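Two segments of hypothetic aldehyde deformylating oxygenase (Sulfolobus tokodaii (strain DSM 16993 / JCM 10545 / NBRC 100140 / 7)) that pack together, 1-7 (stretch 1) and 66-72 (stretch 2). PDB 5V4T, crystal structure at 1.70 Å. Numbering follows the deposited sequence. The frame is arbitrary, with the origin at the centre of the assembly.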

# COMPACT_ATOMS: atom_id res chain seq x y z
N MET A 1 -19.33 -7.99 -4.98
CA MET A 1 -18.82 -8.66 -3.73
C MET A 1 -19.09 -10.14 -3.86
O MET A 1 -20.02 -10.54 -4.56
N ASP A 2 -18.23 -10.99 -3.27
CA ASP A 2 -18.41 -12.37 -3.57
C ASP A 2 -19.64 -12.84 -2.82
O ASP A 2 -19.83 -12.50 -1.66
N LYS A 3 -20.36 -13.73 -3.46
CA LYS A 3 -21.61 -14.22 -2.82
C LYS A 3 -21.36 -15.03 -1.54
O LYS A 3 -22.27 -15.11 -0.69
N ASN A 4 -20.17 -15.64 -1.39
CA ASN A 4 -19.81 -16.29 -0.14
C ASN A 4 -19.10 -15.46 0.90
O ASN A 4 -18.56 -16.01 1.83
N TRP A 5 -19.10 -14.15 0.77
CA TRP A 5 -18.48 -13.31 1.73
C TRP A 5 -19.04 -13.53 3.16
O TRP A 5 -18.28 -13.79 4.10
N PHE A 6 -20.37 -13.51 3.31
CA PHE A 6 -20.91 -13.57 4.65
C PHE A 6 -20.84 -14.95 5.26
O PHE A 6 -20.93 -15.08 6.50
N SER A 7 -20.60 -15.98 4.46
CA SER A 7 -20.34 -17.27 5.03
C SER A 7 -18.88 -17.47 5.44
O SER A 7 -18.52 -18.45 6.04
N GLU A 66 -16.21 -0.52 -4.59
CA GLU A 66 -17.26 -1.36 -5.14
C GLU A 66 -17.41 -2.67 -4.42
O GLU A 66 -18.51 -3.12 -4.14
N TYR A 67 -16.29 -3.32 -4.09
CA TYR A 67 -16.37 -4.58 -3.44
C TYR A 67 -17.08 -4.48 -2.08
O TYR A 67 -17.83 -5.40 -1.73
N PHE A 68 -16.77 -3.44 -1.33
CA PHE A 68 -17.25 -3.29 0.05
C PHE A 68 -18.49 -2.38 0.17
O PHE A 68 -18.85 -1.99 1.29
N LYS A 69 -19.14 -2.12 -0.95
CA LYS A 69 -20.49 -1.44 -0.92
C LYS A 69 -21.36 -1.97 0.23
O LYS A 69 -21.98 -1.21 0.96
N GLU A 70 -21.40 -3.30 0.34
CA GLU A 70 -22.27 -4.05 1.28
C GLU A 70 -21.64 -4.47 2.60
O GLU A 70 -22.21 -5.26 3.41
N ASP A 71 -20.45 -3.96 2.85
CA ASP A 71 -19.79 -4.17 4.12
C ASP A 71 -18.73 -3.08 4.19
O ASP A 71 -17.54 -3.33 4.12
N PRO A 72 -19.17 -1.83 4.39
CA PRO A 72 -18.23 -0.74 4.13
C PRO A 72 -17.06 -0.61 5.09
O PRO A 72 -17.08 -1.05 6.23

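This is a small mixed contact in which the N-terminal residues of the chain lie against the end of a helix and the turn that follows it, held by aromatic and methionine packing and pinned at two points by side-chain hydrogen bonds to aspartates. The two stretches bury 458 Å² between them, and their backbones come closest at Met-1 and Tyr-67, where the CA atoms are 4.8 Å apart.

Tyr-67 is the centrepiece. Its CA-to-CB bond points sideways, but with chi1 in t and chi2 at 86° the ring reaches across to stretch 1, where one face, the edge and the hydroxyl all make contacts. One face receives the backbone of Met-1, whose CA sits 3.9 Å from the ring centroid and 23° off the normal, a CH-pi contact. At the tip, the hydroxyl donates to Asp-2, with Tyr-67 OH 2.7 Å from Asp-2 OD2, and accepts a weak bond from the backbone, Asp-2 N lying 3.2 Å from Tyr-67 OH. One hydroxyl thus engages both the main chain and the side chain of a single residue. Asp-2, chi1 in m, also starts from a sideways CA-to-CB bond and brings its carboxylate in to meet the tyrosine; both carboxylate oxygens have further hydrogen bonds elsewhere in the structure.

Met-1 reaches from the Tyr-67 ring to the turn that follows. An extended t, t start followed by chi3 in m places its CG 3.9 Å from Tyr-67 CE2 and its terminal methyl among backbone atoms: Met-1 CE is 3.2 Å from Tyr-67 O and 3.7 Å from Asp-71 N. The same methyl, Met-1 CE, lies 3.7 Å from Glu-70 CB. The cost is polar, since the carbonyl oxygen of Tyr-67 is buried here without a hydrogen-bonding partner in the model.

The CA-to-CB bond of Trp-5 points toward stretch 2, and its side chain supplies the second pin. A type I turn from Asp-2 to Trp-5, closed by Trp-5 N to Asp-2 O at 3.0 Å, sets both polar anchors of stretch 1 at the ends of one turn. With chi1 in t and chi2 at -102°, the indole donates from Trp-5 NE1 to Asp-71 OD2 at 2.8 Å, the acceptor lying near the ring plane as an N-H bond requires. Asp-71, chi1 in t, whose CA-to-CB bond also points toward the other stretch, ends a type I turn begun at Phe-68 and closed by Asp-71 N to Phe-68 O at 3.0 Å; its OD1 is bonded elsewhere in the structure.

The six-membered ring of the indole packs against two aromatics. Phe-68, chi1 in m, turns its edge toward the face of that ring, with centroids 5.6 Å apart, planes at 76°, and Trp-5 CH2 3.7 Å from Phe-68 CE1. Trp-5 CE3 also lies 4.2 Å from Tyr-67 CE2. The exposed Phe-6, chi1 in m, brings its CZ to 3.7 Å from Glu-70 O, which lies near the plane of the ring. The rule to read here is that each pin pairs an aromatic donor with an aspartate, with apolar packing beside it.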

# COMPACT_ATOMS: atom_id res chain seq x y z
CB MET A 1 -19.46 -8.09 -2.48
CG MET A 1 -19.07 -8.79 -1.18
SD MET A 1 -20.25 -8.28 0.10
CE MET A 1 -19.55 -6.73 0.56
CB ASP A 2 -17.21 -13.19 -3.16
CG ASP A 2 -16.01 -12.95 -4.12
OD1 ASP A 2 -16.15 -13.39 -5.28
OD2 ASP A 2 -15.00 -12.30 -3.72
CB LYS A 3 -22.45 -15.04 -3.83
CG LYS A 3 -21.71 -16.17 -4.54
CD LYS A 3 -22.26 -16.36 -5.96
CE LYS A 3 -21.21 -16.88 -6.95
NZ LYS A 3 -20.67 -18.20 -6.52
CB ASN A 4 -19.02 -17.58 -0.40
CG ASN A 4 -17.75 -17.33 -1.24
OD1 ASN A 4 -17.68 -16.38 -2.03
ND2 ASN A 4 -16.77 -18.18 -1.03
CB TRP A 5 -18.66 -11.87 1.32
CG TRP A 5 -18.20 -10.84 2.36
CD1 TRP A 5 -18.98 -10.11 3.21
CD2 TRP A 5 -16.84 -10.49 2.70
NE1 TRP A 5 -18.22 -9.26 3.99
CE2 TRP A 5 -16.89 -9.52 3.73
CE3 TRP A 5 -15.58 -10.89 2.21
CZ2 TRP A 5 -15.75 -8.93 4.25
CZ3 TRP A 5 -14.47 -10.34 2.76
CH2 TRP A 5 -14.54 -9.37 3.77
CB PHE A 6 -22.33 -12.94 4.74
CG PHE A 6 -22.31 -11.46 4.74
CD1 PHE A 6 -21.69 -10.79 5.76
CD2 PHE A 6 -22.79 -10.74 3.70
CE1 PHE A 6 -21.62 -9.41 5.74
CE2 PHE A 6 -22.71 -9.37 3.66
CZ PHE A 6 -22.14 -8.71 4.70
CB SER A 7 -20.84 -18.35 4.09
OG SER A 7 -20.31 -18.24 2.84
CB GLU A 66 -17.00 -1.64 -6.62
CG GLU A 66 -17.15 -0.40 -7.50
CD GLU A 66 -18.54 0.27 -7.38
OE1 GLU A 66 -19.57 -0.44 -7.17
OE2 GLU A 66 -18.58 1.53 -7.49
CB TYR A 67 -14.96 -5.20 -3.22
CG TYR A 67 -15.03 -6.65 -2.82
CD1 TYR A 67 -15.11 -7.65 -3.78
CD2 TYR A 67 -15.11 -7.02 -1.47
CE1 TYR A 67 -15.20 -9.00 -3.41
CE2 TYR A 67 -15.23 -8.38 -1.09
CZ TYR A 67 -15.28 -9.36 -2.08
OH TYR A 67 -15.42 -10.66 -1.68
CB PHE A 68 -16.15 -2.84 0.96
CG PHE A 68 -15.10 -3.91 1.17
CD1 PHE A 68 -15.39 -5.06 1.88
CD2 PHE A 68 -13.84 -3.79 0.61
CE1 PHE A 68 -14.44 -6.05 2.09
CE2 PHE A 68 -12.87 -4.79 0.83
CZ PHE A 68 -13.14 -5.89 1.57
CB LYS A 69 -21.26 -1.69 -2.23
CG LYS A 69 -20.84 -0.87 -3.43
CD LYS A 69 -20.67 0.58 -3.06
CE LYS A 69 -20.56 1.49 -4.26
NZ LYS A 69 -20.09 2.79 -3.74
CB GLU A 70 -22.91 -5.21 0.53
CG GLU A 70 -23.73 -4.66 -0.65
CD GLU A 70 -24.49 -5.70 -1.44
OE1 GLU A 70 -24.20 -6.90 -1.29
OE2 GLU A 70 -25.39 -5.32 -2.23
CB ASP A 71 -19.25 -5.57 4.23
CG ASP A 71 -18.87 -5.98 5.65
OD1 ASP A 71 -18.94 -5.14 6.59
OD2 ASP A 71 -18.54 -7.16 5.84
CB PRO A 72 -19.12 0.52 4.15
CG PRO A 72 -20.53 0.03 4.01
CD PRO A 72 -20.56 -1.36 4.56